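Local atomic coordinates of putative TRAP PERIPLASMIC SOLUTE BINDING PROTEIN (PDB entry 4PBQ), a protein that binds L-gulonate and probably delivers it, from the periplasm of Haemophilus influenzae, to a TRAP transporter for uptake. Residues K24-D35 against K58-L69. Numbering follows the deposited sequence.
Sequences KTIIKLGHYNSD and KYEIRLYPNNQL. With 2UF (L-gulonate), chain D.
His-31 lays its imidazole across Pro-65. CG sits between the backbone N and the carbonyl carbon (chi1 68°), which swings the ring back over the proline. From His-31 CB the path runs through CG to CD2, which lies 3.9 Å from Pro-65 CA. His-31 ND1 takes a weak hydrogen bond from Asn-33 N. His-31 CE1 is 3.7 Å from Pro-65 CB. The tip, His-31 NE2, meets Pro-65 CB at 3.5 Å and is hydrogen-bonded to His-40 ND1. Pro-65 CA stands over one face in a CH-pi contact, 3.8 Å from the centroid of the His-31 ring.

Strands 25-30 and 59-64 are parallel neighbours, joined by helix 38-54 in a beta-alpha-beta unit. Seven backbone hydrogen bonds form the ladder; Thr-25 N to Lys-58 O is the first and His-31 N to Tyr-64 O the last. On the side facing this helix, Leu-29 CD1 packs on Ile-61 CG2 at 3.8 Å. On the other face, Lys-28 CB meets Tyr-64 CE2, and Lys-28 NZ turns away to hydrogen-bond Thr-83 O and form a salt bridge with Glu-85.

Past the strands, Asn-67 N donates to His-31 O and Asn-66 N to Asn-33 O. These bonds tie the type I' turn 65-68 to the loop bearing Tyr-32, whose OH lies 2.8 Å from O3 of L-gulonate.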
loop_
_atom_site.group_PDB
_atom_site.type_symbol
_atom_site.label_atom_id
_atom_site.label_comp_id
_atom_site.label_asym_id
_atom_site.label_seq_id
_atom_site.Cartn_x
_atom_site.Cartn_y
_atom_site.Cartn_z
ATOM N N LYS A 24 -0.294 -21.298 -24.818
ATOM C CA LYS A 24 0.001 -21.116 -23.382
ATOM C C LYS A 24 0.331 -19.666 -23.052
ATOM O O LYS A 24 1.255 -19.094 -23.630
ATOM C CB LYS A 24 1.179 -22.002 -22.982
ATOM C CG LYS A 24 1.368 -22.195 -21.490
ATOM C CD LYS A 24 2.687 -22.929 -21.222
ATOM C CE LYS A 24 2.620 -23.869 -20.019
ATOM N NZ LYS A 24 3.930 -24.567 -19.808
ATOM N N THR A 25 -0.393 -19.087 -22.093
ATOM C CA THR A 25 -0.269 -17.656 -21.799
ATOM C C THR A 25 0.562 -17.437 -20.535
ATOM O O THR A 25 0.263 -17.988 -19.475
ATOM C CB THR A 25 -1.667 -17.011 -21.645
ATOM O OG1 THR A 25 -2.385 -17.115 -22.883
ATOM C CG2 THR A 25 -1.549 -15.550 -21.258
ATOM N N ILE A 26 1.618 -16.644 -20.665
ATOM C CA ILE A 26 2.506 -16.377 -19.563
ATOM C C ILE A 26 2.223 -14.984 -19.044
ATOM O O ILE A 26 2.385 -14.000 -19.771
ATOM C CB ILE A 26 3.971 -16.472 -19.974
ATOM C CG1 ILE A 26 4.277 -17.892 -20.443
ATOM C CG2 ILE A 26 4.858 -16.123 -18.814
ATOM C CD1 ILE A 26 5.594 -18.009 -21.130
ATOM N N ILE A 27 1.764 -14.933 -17.798
ATOM C CA ILE A 27 1.438 -13.684 -17.123
ATOM C C ILE A 27 2.502 -13.362 -16.066
ATOM O O ILE A 27 2.612 -14.042 -15.050
ATOM C CB ILE A 27 0.058 -13.821 -16.504
ATOM C CG1 ILE A 27 -0.979 -13.881 -17.631
ATOM C CG2 ILE A 27 -0.247 -12.672 -15.578
ATOM C CD1 ILE A 27 -2.356 -14.187 -17.158
ATOM N N LYS A 28 3.300 -12.323 -16.319
ATOM C CA LYS A 28 4.328 -11.923 -15.376
ATOM C C LYS A 28 3.624 -11.044 -14.356
ATOM O O LYS A 28 2.821 -10.194 -14.736
ATOM C CB LYS A 28 5.442 -11.106 -16.035
ATOM C CG LYS A 28 6.187 -11.821 -17.154
ATOM C CD LYS A 28 7.396 -11.005 -17.637
ATOM C CE LYS A 28 7.016 -9.621 -18.156
ATOM N NZ LYS A 28 6.123 -9.685 -19.334
ATOM N N LEU A 29 3.906 -11.288 -13.090
ATOM C CA LEU A 29 3.266 -10.555 -11.983
ATOM C C LEU A 29 4.336 -9.938 -11.102
ATOM O O LEU A 29 5.089 -10.637 -10.390
ATOM C CB LEU A 29 2.375 -11.500 -11.174
ATOM C CG LEU A 29 1.423 -10.816 -10.192
ATOM C CD1 LEU A 29 0.360 -11.828 -9.805
ATOM C CD2 LEU A 29 2.121 -10.259 -8.966
ATOM N N GLY A 30 4.422 -8.610 -11.134
ATOM C CA GLY A 30 5.475 -7.930 -10.406
ATOM C C GLY A 30 4.969 -7.167 -9.196
ATOM O O GLY A 30 3.875 -6.646 -9.219
ATOM N N HIS A 31 5.762 -7.155 -8.135
ATOM C CA HIS A 31 5.441 -6.334 -6.972
ATOM C C HIS A 31 6.711 -5.926 -6.237
ATOM O O HIS A 31 7.811 -6.398 -6.553
ATOM C CB HIS A 31 4.431 -7.032 -6.062
ATOM C CG HIS A 31 4.956 -8.239 -5.369
ATOM N ND1 HIS A 31 5.506 -8.201 -4.106
ATOM C CD2 HIS A 31 4.979 -9.537 -5.756
ATOM C CE1 HIS A 31 5.843 -9.426 -3.743
ATOM N NE2 HIS A 31 5.537 -10.249 -4.730
ATOM N N TYR A 32 6.553 -5.024 -5.262
ATOM C CA TYR A 32 7.685 -4.456 -4.541
ATOM C C TYR A 32 8.033 -5.068 -3.185
ATOM O O TYR A 32 9.091 -4.763 -2.614
ATOM C CB TYR A 32 7.472 -2.948 -4.352
ATOM C CG TYR A 32 6.388 -2.455 -3.413
ATOM C CD1 TYR A 32 6.561 -2.495 -2.035
ATOM C CD2 TYR A 32 5.228 -1.853 -3.912
ATOM C CE1 TYR A 32 5.607 -1.976 -1.179
ATOM C CE2 TYR A 32 4.263 -1.328 -3.045
ATOM C CZ TYR A 32 4.464 -1.393 -1.692
ATOM O OH TYR A 32 3.512 -0.859 -0.836
ATOM N N ASN A 33 7.129 -5.888 -2.660
ATOM C CA ASN A 33 7.345 -6.571 -1.395
ATOM C C ASN A 33 8.298 -7.783 -1.491
ATOM O O ASN A 33 8.629 -8.246 -2.582
ATOM C CB ASN A 33 5.988 -6.937 -0.759
ATOM C CG ASN A 33 5.380 -5.768 0.033
ATOM O OD1 ASN A 33 6.052 -5.149 0.850
ATOM N ND2 ASN A 33 4.127 -5.492 -0.198
ATOM N N SER A 34 8.766 -8.247 -0.326
ATOM C CA SER A 34 9.621 -9.411 -0.201
ATOM C C SER A 34 8.897 -10.697 -0.578
ATOM O O SER A 34 7.677 -10.769 -0.524
ATOM C CB SER A 34 10.072 -9.512 1.263
ATOM O OG SER A 34 10.565 -10.765 1.581
ATOM N N ASP A 35 9.663 -11.723 -0.927
ATOM C CA ASP A 35 9.053 -13.028 -1.176
ATOM C C ASP A 35 8.505 -13.720 0.056
ATOM O O ASP A 35 7.863 -14.772 -0.061
ATOM C CB ASP A 35 9.990 -13.927 -1.961
ATOM C CG ASP A 35 11.238 -14.355 -1.190
ATOM O OD1 ASP A 35 11.435 -14.016 -0.018
ATOM O OD2 ASP A 35 12.039 -15.083 -1.791
ATOM N N LYS A 58 -3.258 -23.584 -18.752
ATOM C CA LYS A 58 -3.350 -22.711 -19.930
ATOM C C LYS A 58 -2.736 -21.340 -19.649
ATOM O O LYS A 58 -2.344 -20.612 -20.578
ATOM C CB LYS A 58 -4.819 -22.518 -20.274
ATOM C CG LYS A 58 -5.097 -21.574 -21.423
ATOM C CD LYS A 58 -6.586 -21.554 -21.746
ATOM C CE LYS A 58 -6.918 -20.586 -22.876
ATOM N NZ LYS A 58 -8.374 -20.670 -23.237
ATOM N N TYR A 59 -2.701 -20.983 -18.368
ATOM C CA TYR A 59 -2.059 -19.745 -17.910
ATOM C C TYR A 59 -0.983 -20.094 -16.909
ATOM O O TYR A 59 -1.158 -20.975 -16.079
ATOM C CB TYR A 59 -3.067 -18.772 -17.251
ATOM C CG TYR A 59 -4.204 -18.461 -18.162
ATOM C CD1 TYR A 59 -5.298 -19.297 -18.218
ATOM C CD2 TYR A 59 -4.167 -17.365 -19.010
ATOM C CE1 TYR A 59 -6.343 -19.063 -19.078
ATOM C CE2 TYR A 59 -5.220 -17.118 -19.887
ATOM C CZ TYR A 59 -6.309 -17.972 -19.906
ATOM O OH TYR A 59 -7.357 -17.734 -20.776
ATOM N N GLU A 60 0.118 -19.365 -16.969
ATOM C CA GLU A 60 1.166 -19.468 -15.963
ATOM C C GLU A 60 1.333 -18.105 -15.342
ATOM O O GLU A 60 1.460 -17.132 -16.078
ATOM C CB GLU A 60 2.488 -19.888 -16.610
ATOM C CG GLU A 60 3.643 -19.904 -15.644
ATOM C CD GLU A 60 4.893 -20.527 -16.232
ATOM O OE1 GLU A 60 5.754 -19.779 -16.739
ATOM O OE2 GLU A 60 5.011 -21.768 -16.173
ATOM N N ILE A 61 1.272 -18.035 -14.012
ATOM C CA ILE A 61 1.408 -16.769 -13.299
ATOM C C ILE A 61 2.814 -16.738 -12.703
ATOM O O ILE A 61 3.072 -17.394 -11.685
ATOM C CB ILE A 61 0.369 -16.628 -12.177
ATOM C CG1 ILE A 61 -1.052 -16.967 -12.670
ATOM C CG2 ILE A 61 0.455 -15.223 -11.566
ATOM C CD1 ILE A 61 -1.597 -16.100 -13.813
ATOM N N ARG A 62 3.734 -16.047 -13.377
ATOM C CA ARG A 62 5.147 -16.027 -12.950
ATOM C C ARG A 62 5.356 -14.843 -11.980
ATOM O O ARG A 62 5.151 -13.713 -12.356
ATOM C CB ARG A 62 6.096 -15.896 -14.145
ATOM C CG ARG A 62 5.958 -17.038 -15.145
ATOM C CD ARG A 62 7.149 -17.085 -16.084
ATOM N NE ARG A 62 8.345 -17.596 -15.416
ATOM C CZ ARG A 62 9.588 -17.396 -15.849
ATOM N NH1 ARG A 62 10.620 -17.899 -15.177
ATOM N NH2 ARG A 62 9.803 -16.699 -16.960
ATOM N N LEU A 63 5.772 -15.126 -10.752
ATOM C CA LEU A 63 5.888 -14.099 -9.715
ATOM C C LEU A 63 7.270 -13.429 -9.719
ATOM O O LEU A 63 8.319 -14.088 -9.850
ATOM C CB LEU A 63 5.611 -14.687 -8.327
ATOM C CG LEU A 63 4.270 -15.422 -8.226
ATOM C CD1 LEU A 63 4.041 -15.883 -6.801
ATOM C CD2 LEU A 63 3.083 -14.539 -8.682
ATOM N N TYR A 64 7.257 -12.114 -9.559
ATOM C CA TYR A 64 8.474 -11.316 -9.538
ATOM C C TYR A 64 8.411 -10.334 -8.366
ATOM O O TYR A 64 7.953 -9.206 -8.513
ATOM C CB TYR A 64 8.620 -10.541 -10.842
ATOM C CG TYR A 64 8.956 -11.406 -12.047
ATOM C CD1 TYR A 64 10.273 -11.732 -12.373
ATOM C CD2 TYR A 64 7.944 -11.882 -12.872
ATOM C CE1 TYR A 64 10.573 -12.504 -13.503
ATOM C CE2 TYR A 64 8.232 -12.651 -13.997
ATOM C CZ TYR A 64 9.537 -12.958 -14.304
ATOM O OH TYR A 64 9.792 -13.717 -15.428
ATOM N N PRO A 65 8.882 -10.764 -7.194
ATOM C CA PRO A 65 8.816 -9.903 -6.019
ATOM C C PRO A 65 9.969 -8.880 -6.031
ATOM O O PRO A 65 10.786 -8.850 -6.943
ATOM C CB PRO A 65 8.993 -10.900 -4.883
ATOM C CG PRO A 65 9.987 -11.921 -5.478
ATOM C CD PRO A 65 9.515 -12.069 -6.903
ATOM N N ASN A 66 10.018 -8.054 -5.004
ATOM C CA ASN A 66 11.186 -7.248 -4.687
ATOM C C ASN A 66 11.707 -6.383 -5.850
ATOM O O ASN A 66 12.909 -6.254 -6.035
ATOM C CB ASN A 66 12.308 -8.142 -4.176
ATOM C CG ASN A 66 13.315 -7.381 -3.348
ATOM O OD1 ASN A 66 13.024 -6.294 -2.812
ATOM N ND2 ASN A 66 14.518 -7.938 -3.240
ATOM N N ASN A 67 10.778 -5.799 -6.617
ATOM C CA ASN A 67 11.091 -4.862 -7.694
ATOM C C ASN A 67 11.925 -5.472 -8.816
ATOM O O ASN A 67 12.578 -4.758 -9.579
ATOM C CB ASN A 67 11.829 -3.625 -7.141
ATOM C CG ASN A 67 11.064 -2.934 -6.050
ATOM O OD1 ASN A 67 9.929 -2.587 -6.227
ATOM N ND2 ASN A 67 11.696 -2.759 -4.887
ATOM N N GLN A 68 11.864 -6.798 -8.954
ATOM C CA GLN A 68 12.594 -7.449 -10.026
ATOM C C GLN A 68 12.261 -6.879 -11.426
ATOM O O GLN A 68 13.162 -6.708 -12.253
ATOM C CB GLN A 68 12.343 -8.965 -9.957
ATOM C CG GLN A 68 13.132 -9.623 -8.819
ATOM C CD GLN A 68 12.721 -11.071 -8.582
ATOM O OE1 GLN A 68 11.883 -11.617 -9.299
ATOM N NE2 GLN A 68 13.299 -11.682 -7.550
ATOM N N LEU A 69 10.971 -6.609 -11.688
ATOM C CA LEU A 69 10.531 -6.085 -12.976
ATOM C C LEU A 69 10.547 -4.559 -12.990
ATOM O O LEU A 69 10.090 -3.949 -13.959
ATOM C CB LEU A 69 9.133 -6.565 -13.345
ATOM C CG LEU A 69 8.923 -8.067 -13.456
ATOM C CD1 LEU A 69 7.467 -8.337 -13.764
ATOM C CD2 LEU A 69 9.836 -8.622 -14.543
HETATM O O6A 2UF D . 7.292 3.069 -1.619
HETATM C C6 2UF D . 6.488 3.107 -0.678
HETATM O O6B 2UF D . 6.704 3.606 0.437
HETATM C C5 2UF D . 5.122 2.425 -0.906
HETATM O O5 2UF D . 4.633 1.976 0.339
HETATM C C4 2UF D . 4.114 3.410 -1.538
HETATM O O4 2UF D . 4.550 3.771 -2.859
HETATM C C3 2UF D . 2.711 2.767 -1.579
HETATM O O3 2UF D . 2.722 1.422 -2.169
HETATM C C2 2UF D . 1.718 3.637 -2.369
HETATM O O2 2UF D . 0.443 3.125 -2.032
HETATM C C1 2UF D . 1.758 5.128 -1.912
HETATM O O1 2UF D . 0.690 5.814 -2.586
#